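Local coordinates for protein 3-polyprenyl-4-hydroxybenzoate decarboxylase and related decarboxylases (PDB 6H6X) that is the UbiD-family enzyme HmfF, which uses prenylated FMN to interconvert 2,5-furandicarboxylic acid with 2-furoic acid and carbon dioxide, at residues E104-E109 with K226-D231; H172-A177 with G244-G249; G344-A349 with V363-H368; A352-S357 with S412-I417. The protein carries 8 engineered substitutions. All blocks are in the same frame, centred on the assembly; numbering follows the deposited sequence.

Interaction 1 (E104-E109 with K226-D231)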
loop_
_atom_site.group_PDB
_atom_site.type_symbol
_atom_site.label_atom_id
_atom_site.label_comp_id
_atom_site.label_asym_id
_atom_site.label_seq_id
_atom_site.Cartn_x
_atom_site.Cartn_y
_atom_site.Cartn_z
ATOM N N GLU B 104 7.852 44.853 8.505
ATOM C CA GLU B 104 8.932 45.126 9.432
ATOM C C GLU B 104 10.267 45.489 8.742
ATOM O O GLU B 104 10.885 46.486 9.108
ATOM C CB GLU B 104 9.092 43.938 10.396
ATOM C CG GLU B 104 7.962 43.887 11.426
ATOM C CD GLU B 104 7.828 42.578 12.193
ATOM O OE1 GLU B 104 8.650 41.642 12.060
ATOM O OE2 GLU B 104 6.852 42.477 12.954
ATOM N N CYS B 105 10.686 44.707 7.743
ATOM C CA CYS B 105 11.858 45.009 6.911
ATOM C C CYS B 105 11.439 45.148 5.447
ATOM O O CYS B 105 10.673 44.342 4.948
ATOM C CB CYS B 105 12.910 43.900 7.040
ATOM S SG CYS B 105 13.260 43.379 8.734
ATOM N N ILE B 106 11.958 46.158 4.760
ATOM C CA ILE B 106 11.564 46.492 3.397
ATOM C C ILE B 106 12.854 46.797 2.640
ATOM O O ILE B 106 13.677 47.579 3.121
ATOM C CB ILE B 106 10.630 47.729 3.380
ATOM C CG1 ILE B 106 9.334 47.427 4.161
ATOM C CG2 ILE B 106 10.348 48.199 1.965
ATOM C CD1 ILE B 106 8.401 48.626 4.349
ATOM N N ILE B 107 13.037 46.174 1.479
ATOM C CA ILE B 107 14.240 46.325 0.682
ATOM C C ILE B 107 13.792 46.693 -0.709
ATOM O O ILE B 107 12.986 45.973 -1.328
ATOM C CB ILE B 107 15.099 45.025 0.675
ATOM C CG1 ILE B 107 15.511 44.634 2.105
ATOM C CG2 ILE B 107 16.382 45.186 -0.146
ATOM C CD1 ILE B 107 14.559 43.687 2.792
ATOM N N ARG B 108 14.288 47.830 -1.192
ATOM C CA ARG B 108 13.986 48.334 -2.538
ATOM C C ARG B 108 15.205 48.530 -3.427
ATOM O O ARG B 108 15.023 48.745 -4.624
ATOM C CB ARG B 108 13.205 49.646 -2.459
ATOM C CG ARG B 108 11.870 49.450 -1.777
ATOM C CD ARG B 108 11.069 50.695 -1.619
ATOM N NE ARG B 108 10.725 51.236 -2.923
ATOM C CZ ARG B 108 9.726 52.084 -3.144
ATOM N NH1 ARG B 108 8.932 52.491 -2.145
ATOM N NH2 ARG B 108 9.530 52.542 -4.381
ATOM N N GLU B 109 16.424 48.435 -2.885
ATOM C CA GLU B 109 17.630 48.650 -3.688
ATOM C C GLU B 109 18.680 47.588 -3.402
ATOM O O GLU B 109 18.773 47.075 -2.269
ATOM C CB GLU B 109 18.194 50.057 -3.431
ATOM C CG GLU B 109 17.297 51.183 -3.952
ATOM C CD GLU B 109 18.035 52.455 -4.342
ATOM O OE1 GLU B 109 18.865 52.939 -3.542
ATOM O OE2 GLU B 109 17.761 52.970 -5.447
ATOM N N LYS B 226 -1.295 46.634 1.412
ATOM C CA LYS B 226 -0.849 47.053 0.082
ATOM C C LYS B 226 0.636 46.850 -0.036
ATOM O O LYS B 226 1.361 47.052 0.939
ATOM C CB LYS B 226 -1.085 48.551 -0.168
ATOM C CG LYS B 226 -2.510 49.018 -0.236
ATOM C CD LYS B 226 -3.346 48.399 -1.344
ATOM C CE LYS B 226 -3.000 48.944 -2.683
ATOM N NZ LYS B 226 -4.074 48.497 -3.639
ATOM N N CYS B 227 1.072 46.507 -1.240
ATOM C CA CYS B 227 2.496 46.404 -1.585
ATOM C C CYS B 227 3.131 47.767 -1.741
ATOM O O CYS B 227 2.456 48.749 -2.001
ATOM C CB CYS B 227 2.646 45.622 -2.895
ATOM S SG CYS B 227 2.363 43.843 -2.638
ATOM N N GLU B 228 4.442 47.811 -1.596
ATOM C CA GLU B 228 5.221 49.056 -1.740
ATOM C C GLU B 228 5.288 49.576 -3.168
ATOM O O GLU B 228 5.082 50.760 -3.385
ATOM C CB GLU B 228 6.668 48.854 -1.257
ATOM C CG GLU B 228 6.819 48.451 0.207
ATOM C CD GLU B 228 6.306 49.500 1.167
ATOM O OE1 GLU B 228 6.790 50.655 1.093
ATOM O OE2 GLU B 228 5.419 49.167 1.993
ATOM N N THR B 229 5.615 48.707 -4.126
ATOM C CA THR B 229 5.999 49.134 -5.479
ATOM C C THR B 229 5.047 48.687 -6.566
ATOM O O THR B 229 5.289 48.954 -7.736
ATOM C CB THR B 229 7.394 48.586 -5.826
ATOM O OG1 THR B 229 7.383 47.149 -5.854
ATOM C CG2 THR B 229 8.396 49.069 -4.786
ATOM N N VAL B 230 3.970 47.992 -6.190
ATOM C CA VAL B 230 2.976 47.534 -7.147
ATOM C C VAL B 230 1.604 47.625 -6.517
ATOM O O VAL B 230 1.476 47.576 -5.302
ATOM C CB VAL B 230 3.256 46.072 -7.590
ATOM C CG1 VAL B 230 4.531 46.004 -8.424
ATOM C CG2 VAL B 230 3.342 45.120 -6.379
ATOM N N ASP B 231 0.582 47.706 -7.353
ATOM C CA ASP B 231 -0.803 47.884 -6.907
ATOM C C ASP B 231 -1.471 46.518 -6.731
ATOM O O ASP B 231 -2.358 46.105 -7.489
ATOM C CB ASP B 231 -1.562 48.757 -7.919
ATOM C CG ASP B 231 -2.958 49.149 -7.432
ATOM O OD1 ASP B 231 -3.198 49.231 -6.204
ATOM O OD2 ASP B 231 -3.819 49.372 -8.312
#
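Ile106 of strand 105-107 and Arg108 just beyond its end both turn toward the loop between strands 223-226 and 233-235 and meet Glu228 and Thr229 there. Ile106 comes first: its CD1 lies 3.8 Å from Glu228 OE2 and its CG2 4.0 Å from Glu228 CG, the two side chains crossing at about a right angle. The glutamate is bent at chi2 (-63°), which folds its carboxylate back over the end of the isoleucine, and its OE2 forms a salt bridge with Lys103, just before the strand. Backbone bonds from Cys105 and Ile107 to strand 264-280 join the strand to the antiparallel sheet of the Rift-related domain. Further along, Arg108 bends at chi3 (63°) and lays its guanidinium over Thr229, whose CG2 sits 3.4 Å above the plane, toward the rim. The threonine hydroxyl is engaged elsewhere, with Glu243 and Thr276. Arg108 NH1 stays 4.3 Å from Glu228 OE1, too long for a salt bridge. Replacing Glu228 by an alanine would probably leave Lys103 without its carboxylate partner and uncover the CD1 end of Ile106. The contact thus combines surface van der Waals packing with a loose attraction between opposite charges, which solvent probably screens, while the stronger polar bonds of Glu228 and Thr229 go to Lys103, Glu243 and Thr276.

Interaction 2 (H172-A177 with G244-G249)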
loop_
_atom_site.group_PDB
_atom_site.type_symbol
_atom_site.label_atom_id
_atom_site.label_comp_id
_atom_site.label_asym_id
_atom_site.label_seq_id
_atom_site.Cartn_x
_atom_site.Cartn_y
_atom_site.Cartn_z
ATOM N N HIS B 172 -4.080 34.040 -18.770
ATOM C CA HIS B 172 -5.080 34.929 -19.316
ATOM C C HIS B 172 -4.742 36.378 -18.978
ATOM O O HIS B 172 -4.726 37.222 -19.873
ATOM C CB HIS B 172 -6.470 34.559 -18.818
ATOM C CG HIS B 172 -7.572 35.190 -19.612
ATOM N ND1 HIS B 172 -8.401 36.174 -19.098
ATOM C CD2 HIS B 172 -7.959 35.003 -20.899
ATOM C CE1 HIS B 172 -9.265 36.542 -20.028
ATOM N NE2 HIS B 172 -9.001 35.868 -21.136
ATOM N N PHE B 173 -4.420 36.660 -17.711
ATOM C CA PHE B 173 -4.047 38.021 -17.308
ATOM C C PHE B 173 -2.803 38.501 -18.018
ATOM O O PHE B 173 -2.741 39.656 -18.414
ATOM C CB PHE B 173 -3.727 38.122 -15.820
ATOM C CG PHE B 173 -4.895 37.951 -14.899
ATOM C CD1 PHE B 173 -6.160 37.568 -15.344
ATOM C CD2 PHE B 173 -4.691 38.129 -13.547
ATOM C CE1 PHE B 173 -7.202 37.382 -14.457
ATOM C CE2 PHE B 173 -5.730 37.965 -12.646
ATOM C CZ PHE B 173 -6.989 37.582 -13.096
ATOM N N PHE B 174 -1.790 37.647 -18.086
ATOM C CA PHE B 174 -0.503 38.030 -18.636
ATOM C C PHE B 174 -0.667 38.284 -20.140
ATOM O O PHE B 174 -0.110 39.241 -20.663
ATOM C CB PHE B 174 0.509 36.924 -18.387
ATOM C CG PHE B 174 1.863 37.190 -18.958
ATOM C CD1 PHE B 174 2.539 38.363 -18.662
ATOM C CD2 PHE B 174 2.461 36.273 -19.804
ATOM C CE1 PHE B 174 3.798 38.617 -19.196
ATOM C CE2 PHE B 174 3.729 36.523 -20.339
ATOM C CZ PHE B 174 4.402 37.691 -20.017
ATOM N N GLY B 175 -1.448 37.432 -20.812
ATOM C CA GLY B 175 -1.826 37.608 -22.220
ATOM C C GLY B 175 -2.299 39.017 -22.502
ATOM O O GLY B 175 -1.800 39.659 -23.425
ATOM N N LYS B 176 -3.216 39.502 -21.661
ATOM C CA LYS B 176 -3.791 40.839 -21.803
ATOM C C LYS B 176 -2.780 41.941 -21.556
ATOM O O LYS B 176 -2.811 42.951 -22.252
ATOM C CB LYS B 176 -5.037 41.030 -20.909
ATOM C CG LYS B 176 -6.262 40.284 -21.424
ATOM C CD LYS B 176 -7.228 39.827 -20.322
ATOM C CE LYS B 176 -8.520 40.646 -20.223
ATOM N NZ LYS B 176 -9.608 39.880 -19.531
ATOM N N ALA B 177 -1.876 41.755 -20.595
ATOM C CA ALA B 177 -0.825 42.740 -20.351
ATOM C C ALA B 177 0.133 42.811 -21.528
ATOM O O ALA B 177 0.580 43.896 -21.895
ATOM C CB ALA B 177 -0.056 42.432 -19.071
ATOM N N GLY B 244 6.978 42.323 -7.862
ATOM C CA GLY B 244 7.603 42.459 -9.150
ATOM C C GLY B 244 6.660 42.502 -10.307
ATOM O O GLY B 244 5.464 42.805 -10.174
ATOM N N LYS B 245 7.194 42.183 -11.472
ATOM C CA LYS B 245 6.371 42.204 -12.672
ATOM C C LYS B 245 6.846 41.193 -13.687
ATOM O O LYS B 245 8.039 40.918 -13.785
ATOM C CB LYS B 245 6.350 43.615 -13.246
ATOM C CG LYS B 245 7.718 44.184 -13.572
ATOM C CD LYS B 245 7.707 45.715 -13.651
ATOM C CE LYS B 245 9.125 46.293 -13.551
ATOM N NZ LYS B 245 9.232 47.735 -13.913
ATOM N N ILE B 246 5.903 40.610 -14.408
ATOM C CA ILE B 246 6.237 39.687 -15.466
ATOM C C ILE B 246 6.444 40.561 -16.721
ATOM O O ILE B 246 5.574 41.346 -17.074
ATOM C CB ILE B 246 5.147 38.625 -15.698
ATOM C CG1 ILE B 246 4.689 37.952 -14.393
ATOM C CG2 ILE B 246 5.669 37.544 -16.652
ATOM C CD1 ILE B 246 3.469 37.084 -14.610
ATOM N N LEU B 247 7.592 40.427 -17.370
ATOM C CA LEU B 247 8.002 41.360 -18.422
ATOM C C LEU B 247 7.329 41.016 -19.735
ATOM O O LEU B 247 7.309 39.847 -20.133
ATOM C CB LEU B 247 9.519 41.335 -18.609
ATOM C CG LEU B 247 10.348 41.717 -17.372
ATOM C CD1 LEU B 247 11.846 41.606 -17.649
ATOM C CD2 LEU B 247 10.000 43.110 -16.874
ATOM N N PRO B 248 6.780 42.034 -20.429
ATOM C CA PRO B 248 6.088 41.726 -21.703
ATOM C C PRO B 248 7.069 41.251 -22.793
ATOM O O PRO B 248 8.158 41.808 -22.910
ATOM C CB PRO B 248 5.426 43.056 -22.074
ATOM C CG PRO B 248 6.310 44.095 -21.462
ATOM C CD PRO B 248 6.996 43.486 -20.258
ATOM N N GLY B 249 6.723 40.191 -23.518
ATOM C CA GLY B 249 7.551 39.704 -24.620
ATOM C C GLY B 249 8.784 38.882 -24.257
ATOM O O GLY B 249 9.138 37.954 -24.993
#
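Phe174 of helix 169-179 and Ile246 of strand 240-246 make the apolar part of this buried contact. The CG2 methyl of Ile246 stands over one face of the phenylalanine ring, 3.3 Å from Phe174 CE1 and 3.6 Å from Phe174 CZ, and the isoleucine CB follows at 3.7 Å from Phe174 CE1. This is a close approach, with the methyl set over the CE1 side of the ring. With CG opposite the backbone N (chi1 178°), the ring of Phe174 extends from the helix to the strand; in Ile246 it is CG2, rather than the longer CG1 branch, that meets it. Pro271 of strand 264-280 touches both side chains, and Leu184 of the neighbouring strand 184-190 packs against Ile246 and Ala177. The helix therefore lies against the curled antiparallel sheet of the Rift-related domain, where strand 240-246 runs between strands 184-190 and 264-280. His169, which ligates the manganese ion, belongs to the same helix, and the side chain of Ile246 is about 10 Å from the prenylated flavin, so the contact lies near the cofactor site without lining it. An alanine in place of Phe174 would probably open a gap between helix and strand and leave the CG2 methyl of Ile246 without the ring it packs on. The polar component across the pair is slight: the carbonyl O of Leu247 faces the edge of the ring, near its plane, 3.6 Å from Phe174 CZ. Beyond the ring, Gly249 N is hydrogen-bonded to Glu178 OE1 of the same helix.

Interaction 3 (G344-A349 with V363-H368). Engineered in segment 344-349: Arg348 (natural residue Asn).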
loop_
_atom_site.group_PDB
_atom_site.type_symbol
_atom_site.label_atom_id
_atom_site.label_comp_id
_atom_site.label_asym_id
_atom_site.label_seq_id
_atom_site.Cartn_x
_atom_site.Cartn_y
_atom_site.Cartn_z
ATOM N N GLY B 344 -25.980 0.003 -12.361
ATOM C CA GLY B 344 -25.852 1.198 -13.208
ATOM C C GLY B 344 -25.207 2.417 -12.516
ATOM O O GLY B 344 -24.723 3.334 -13.198
ATOM N N GLU B 345 -25.217 2.440 -11.186
ATOM C CA GLU B 345 -24.585 3.511 -10.443
ATOM C C GLU B 345 -23.055 3.579 -10.623
ATOM O O GLU B 345 -22.519 4.661 -10.679
ATOM C CB GLU B 345 -24.969 3.451 -8.973
ATOM C CG GLU B 345 -26.414 3.872 -8.750
ATOM C CD GLU B 345 -26.852 3.816 -7.289
ATOM O OE1 GLU B 345 -26.007 3.814 -6.378
ATOM O OE2 GLU B 345 -28.076 3.759 -7.042
ATOM N N ALA B 346 -22.396 2.430 -10.790
ATOM C CA ALA B 346 -20.961 2.392 -10.955
ATOM C C ALA B 346 -20.564 3.125 -12.219
ATOM O O ALA B 346 -19.724 4.036 -12.140
ATOM C CB ALA B 346 -20.443 0.960 -10.956
ATOM N N LYS B 347 -21.194 2.786 -13.338
ATOM C CA LYS B 347 -20.955 3.471 -14.624
ATOM C C LYS B 347 -21.184 4.961 -14.573
ATOM O O LYS B 347 -20.382 5.732 -15.118
ATOM C CB LYS B 347 -21.775 2.867 -15.793
ATOM N N ARG B 348 -22.258 5.382 -13.909
ATOM C CA ARG B 348 -22.545 6.814 -13.759
ATOM C C ARG B 348 -21.461 7.517 -12.898
ATOM O O ARG B 348 -21.052 8.608 -13.214
ATOM C CB ARG B 348 -23.939 7.032 -13.145
ATOM C CG ARG B 348 -25.108 6.622 -14.070
ATOM C CD ARG B 348 -26.452 6.585 -13.316
ATOM N NE ARG B 348 -26.824 7.914 -12.821
ATOM C CZ ARG B 348 -27.283 8.929 -13.577
ATOM N NH1 ARG B 348 -27.469 8.794 -14.900
ATOM N NH2 ARG B 348 -27.569 10.099 -13.012
ATOM N N ALA B 349 -21.029 6.903 -11.809
ATOM C CA ALA B 349 -19.943 7.476 -10.995
ATOM C C ALA B 349 -18.647 7.580 -11.864
ATOM O O ALA B 349 -17.997 8.602 -11.893
ATOM C CB ALA B 349 -19.720 6.639 -9.742
ATOM N N VAL B 363 -10.329 4.976 -12.702
ATOM C CA VAL B 363 -11.355 5.137 -11.682
ATOM C C VAL B 363 -11.729 3.760 -11.190
ATOM O O VAL B 363 -12.024 2.881 -12.015
ATOM C CB VAL B 363 -12.580 5.827 -12.261
ATOM C CG1 VAL B 363 -13.639 6.106 -11.196
ATOM C CG2 VAL B 363 -12.141 7.104 -12.924
ATOM N N VAL B 364 -11.641 3.534 -9.890
ATOM C CA VAL B 364 -12.295 2.404 -9.294
ATOM C C VAL B 364 -13.469 2.739 -8.368
ATOM O O VAL B 364 -13.368 3.660 -7.528
ATOM C CB VAL B 364 -11.370 1.277 -8.784
ATOM C CG1 VAL B 364 -9.880 1.434 -9.085
ATOM C CG2 VAL B 364 -11.717 0.683 -7.471
ATOM N N VAL B 365 -14.584 2.010 -8.548
ATOM C CA VAL B 365 -15.807 2.223 -7.730
ATOM C C VAL B 365 -15.951 1.048 -6.768
ATOM O O VAL B 365 -15.817 -0.075 -7.171
ATOM C CB VAL B 365 -17.096 2.373 -8.581
ATOM C CG1 VAL B 365 -18.321 2.659 -7.689
ATOM C CG2 VAL B 365 -16.940 3.477 -9.604
ATOM N N VAL B 366 -16.170 1.310 -5.495
ATOM C CA VAL B 366 -16.350 0.269 -4.505
ATOM C C VAL B 366 -17.585 0.570 -3.637
ATOM O O VAL B 366 -18.106 1.679 -3.643
ATOM C CB VAL B 366 -15.142 0.089 -3.593
ATOM C CG1 VAL B 366 -13.932 -0.287 -4.432
ATOM C CG2 VAL B 366 -14.846 1.377 -2.820
ATOM N N ASP B 367 -18.035 -0.440 -2.902
ATOM C CA ASP B 367 -19.127 -0.277 -1.970
ATOM C C ASP B 367 -18.703 0.557 -0.741
ATOM O O ASP B 367 -17.526 0.606 -0.365
ATOM C CB ASP B 367 -19.629 -1.672 -1.556
ATOM C CG ASP B 367 -20.313 -2.419 -2.731
ATOM O OD1 ASP B 367 -21.291 -1.869 -3.303
ATOM O OD2 ASP B 367 -19.860 -3.520 -3.122
ATOM N N HIS B 368 -19.693 1.204 -0.130
ATOM C CA HIS B 368 -19.524 2.109 1.035
ATOM C C HIS B 368 -18.729 1.558 2.189
ATOM O O HIS B 368 -18.073 2.313 2.886
ATOM C CB HIS B 368 -20.898 2.658 1.544
ATOM C CG HIS B 368 -21.849 1.605 2.076
ATOM N ND1 HIS B 368 -22.284 1.577 3.388
ATOM C CD2 HIS B 368 -22.462 0.560 1.465
ATOM C CE1 HIS B 368 -23.105 0.552 3.563
ATOM N NE2 HIS B 368 -23.241 -0.074 2.408
#
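Val365 lies beneath Ala346 and Ala349 within a beta-alpha-beta unit made of strand 333-338, helix 345-356 and strand 362-367, where the helix covers one face of the sheet in the C-terminal domain. The valine points from the strand toward the first turn of the helix and spreads its two methyls between the alanines. CG1, set opposite the backbone N (chi1 -177°), reaches 4.3 Å from Ala346 CB, while CG2, on the other branch, lies 4.2 Å from Ala349 CB. Ala349 directs its methyl toward the strand; that of Ala346 is turned more along the surface of the sheet. Such small side chains bring the backbones near, and the CA atoms of Ala346 and Val365 are 6.1 Å apart. The turn itself is regular: Gly344 is its N-cap residue, and Ala349 N donates to Glu345 O. Around this apolar patch, Val365 also touches Ile338 and Ile350, and backbone bonds tie strand 362-367 to strands 333-338 and 414-418. The calcium site is close by: Val365 packs on Thr420 and the side chain of Ala346 comes within about 3 Å of that of Asp418, both residues being calcium ligands. The helix backbone takes part as well, since the carbonyl O of Ala346 lies 3.8 Å from Val365 CG2.

Interaction 4 (A352-S357 with S412-I417). Engineered in segment 352-357: Asn355 (natural residue Thr).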
loop_
_atom_site.group_PDB
_atom_site.type_symbol
_atom_site.label_atom_id
_atom_site.label_comp_id
_atom_site.label_asym_id
_atom_site.label_seq_id
_atom_site.Cartn_x
_atom_site.Cartn_y
_atom_site.Cartn_z
ATOM N N ALA B 352 -18.982 10.433 -14.471
ATOM C CA ALA B 352 -18.864 11.692 -13.746
ATOM C C ALA B 352 -17.410 11.992 -13.334
ATOM O O ALA B 352 -16.987 13.128 -13.407
ATOM C CB ALA B 352 -19.758 11.666 -12.534
ATOM N N ALA B 353 -16.646 10.987 -12.889
ATOM C CA ALA B 353 -15.250 11.223 -12.541
ATOM C C ALA B 353 -14.455 11.711 -13.771
ATOM O O ALA B 353 -13.698 12.685 -13.671
ATOM C CB ALA B 353 -14.652 10.017 -11.897
ATOM N N PHE B 354 -14.701 11.127 -14.927
ATOM C CA PHE B 354 -14.044 11.580 -16.158
ATOM C C PHE B 354 -14.393 12.992 -16.656
ATOM O O PHE B 354 -13.585 13.609 -17.346
ATOM C CB PHE B 354 -14.242 10.553 -17.283
ATOM C CG PHE B 354 -13.574 9.264 -17.022
ATOM C CD1 PHE B 354 -12.328 9.229 -16.422
ATOM C CD2 PHE B 354 -14.164 8.074 -17.385
ATOM C CE1 PHE B 354 -11.680 8.037 -16.175
ATOM C CE2 PHE B 354 -13.522 6.861 -17.128
ATOM C CZ PHE B 354 -12.286 6.856 -16.530
ATOM N N ASN B 355 -15.572 13.500 -16.295
ATOM C CA ASN B 355 -15.907 14.898 -16.553
ATOM C C ASN B 355 -15.369 15.838 -15.444
ATOM O O ASN B 355 -15.183 16.998 -15.705
ATOM C CB ASN B 355 -17.412 15.059 -16.752
ATOM C CG ASN B 355 -17.974 14.091 -17.797
ATOM O OD1 ASN B 355 -17.319 13.751 -18.797
ATOM N ND2 ASN B 355 -19.191 13.622 -17.540
ATOM N N SER B 356 -15.082 15.353 -14.230
ATOM C CA SER B 356 -14.462 16.205 -13.183
ATOM C C SER B 356 -13.213 16.972 -13.681
ATOM O O SER B 356 -13.070 18.152 -13.398
ATOM C CB SER B 356 -14.139 15.430 -11.867
ATOM O OG SER B 356 -12.971 14.560 -11.935
ATOM N N SER B 357 -12.344 16.284 -14.412
ATOM C CA SER B 357 -11.160 16.903 -15.031
ATOM C C SER B 357 -10.658 15.978 -16.088
ATOM O O SER B 357 -10.714 14.770 -15.940
ATOM C CB SER B 357 -10.003 17.113 -14.035
ATOM O OG SER B 357 -9.549 15.875 -13.540
ATOM N N SER B 412 -4.944 11.414 -23.517
ATOM C CA SER B 412 -4.864 10.179 -22.722
ATOM C C SER B 412 -5.995 9.109 -22.814
ATOM O O SER B 412 -7.149 9.387 -22.715
ATOM C CB SER B 412 -4.604 10.558 -21.240
ATOM O OG SER B 412 -4.338 9.417 -20.437
ATOM N N ASP B 413 -5.600 7.860 -22.921
ATOM C CA ASP B 413 -6.520 6.748 -22.677
ATOM C C ASP B 413 -6.932 6.701 -21.185
ATOM O O ASP B 413 -6.195 7.163 -20.346
ATOM C CB ASP B 413 -5.920 5.420 -23.116
ATOM C CG ASP B 413 -5.575 5.360 -24.628
ATOM O OD1 ASP B 413 -5.962 6.269 -25.378
ATOM O OD2 ASP B 413 -4.920 4.373 -25.023
ATOM N N LYS B 414 -8.086 6.121 -20.906
ATOM C CA LYS B 414 -8.651 6.087 -19.575
ATOM C C LYS B 414 -9.314 4.760 -19.367
ATOM O O LYS B 414 -9.727 4.088 -20.345
ATOM C CB LYS B 414 -9.747 7.123 -19.398
ATOM C CG LYS B 414 -9.370 8.565 -19.657
ATOM C CD LYS B 414 -10.645 9.420 -19.643
ATOM C CE LYS B 414 -10.469 10.857 -20.137
ATOM N NZ LYS B 414 -9.111 11.407 -19.863
ATOM N N MET B 415 -9.497 4.398 -18.101
ATOM C CA MET B 415 -10.099 3.131 -17.745
ATOM C C MET B 415 -10.978 3.285 -16.510
ATOM O O MET B 415 -10.591 3.964 -15.527
ATOM C CB MET B 415 -9.020 2.106 -17.486
ATOM C CG MET B 415 -9.560 0.736 -17.172
ATOM S SD MET B 415 -8.356 -0.593 -17.269
ATOM C CE MET B 415 -7.082 0.145 -16.290
ATOM N N GLY B 416 -12.126 2.642 -16.518
ATOM C CA GLY B 416 -13.035 2.553 -15.356
ATOM C C GLY B 416 -13.234 1.108 -14.934
ATOM O O GLY B 416 -13.354 0.214 -15.793
ATOM N N ILE B 417 -13.218 0.870 -13.625
ATOM C CA ILE B 417 -13.358 -0.427 -13.003
ATOM C C ILE B 417 -14.521 -0.420 -11.962
ATOM O O ILE B 417 -14.535 0.382 -10.974
ATOM C CB ILE B 417 -12.062 -0.868 -12.305
ATOM C CG1 ILE B 417 -10.898 -0.989 -13.331
ATOM C CG2 ILE B 417 -12.227 -2.194 -11.649
ATOM C CD1 ILE B 417 -9.543 -1.338 -12.705
HETATM O O HOH W 1 -10.848 12.482 -17.214
#
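The last turn of helix 345-356 lies over strand 414-418 of the C-terminal domain sheet, running against it at 145° between the N-to-C directions of the short segments, and Phe354 is the side chain that bridges them. Lys414 runs antiparallel to the phenylalanine side chain, its aliphatic chain over one face of the ring. Lys414 CD is 3.9 Å from the centroid of the Phe354 ring and 21° off its normal, a CH-pi contact, while Lys414 CB adds a second touch, 3.8 Å from Phe354 CZ. The far edge of the ring meets the strand backbone: Met415 O lies 3.5 Å from Phe354 CZ, near the ring plane, with Gly416 N beside it. Phe395 of strand 392-395 also meets Phe354 edge-to-face, and Val363 packs on it from strand 362-367. The lysine bends at chi4 (-31°), carrying NZ past the ring to the end of the helix. There a water donates to Ser357 O at 2.6 Å and accepts a weak bond from Lys414 NZ at 3.3 Å; NZ has a further weak bond to Ser358 O. Within the helix end, Ser356 OG donates to Ala353 O at 2.7 Å, on a lone pair in the carbonyl plane. Lys414 thus acts in two ways, its methylenes burying the aromatic face while its ammonium, through weak bonds to the water and Ser358 O, probably helps to balance the carbonyl oxygens where the helix ends.

From the N terminus, residues 104-109 open interaction 1, but residues 172-177 come next and open interaction 2 before 226-231 closes the first loop; 244-249 then closes the second. The two cross, both reach the antiparallel sheet of the Rift-related domain, and they touch where Val230 CG1 packs on Gly244 O. The C-terminal domain follows in series. Interaction 3 opens at 344-349, interaction 4 at 352-357 on the same helix, and their partners 363-368 and 412-417 follow in that order, so these loops cross as well. Their strands are neighbours, joined by probable hydrogen bonds between Val363, Val365 and Ile417. Interactions 2 and 4 remain about 18 Å apart at their nearest atoms.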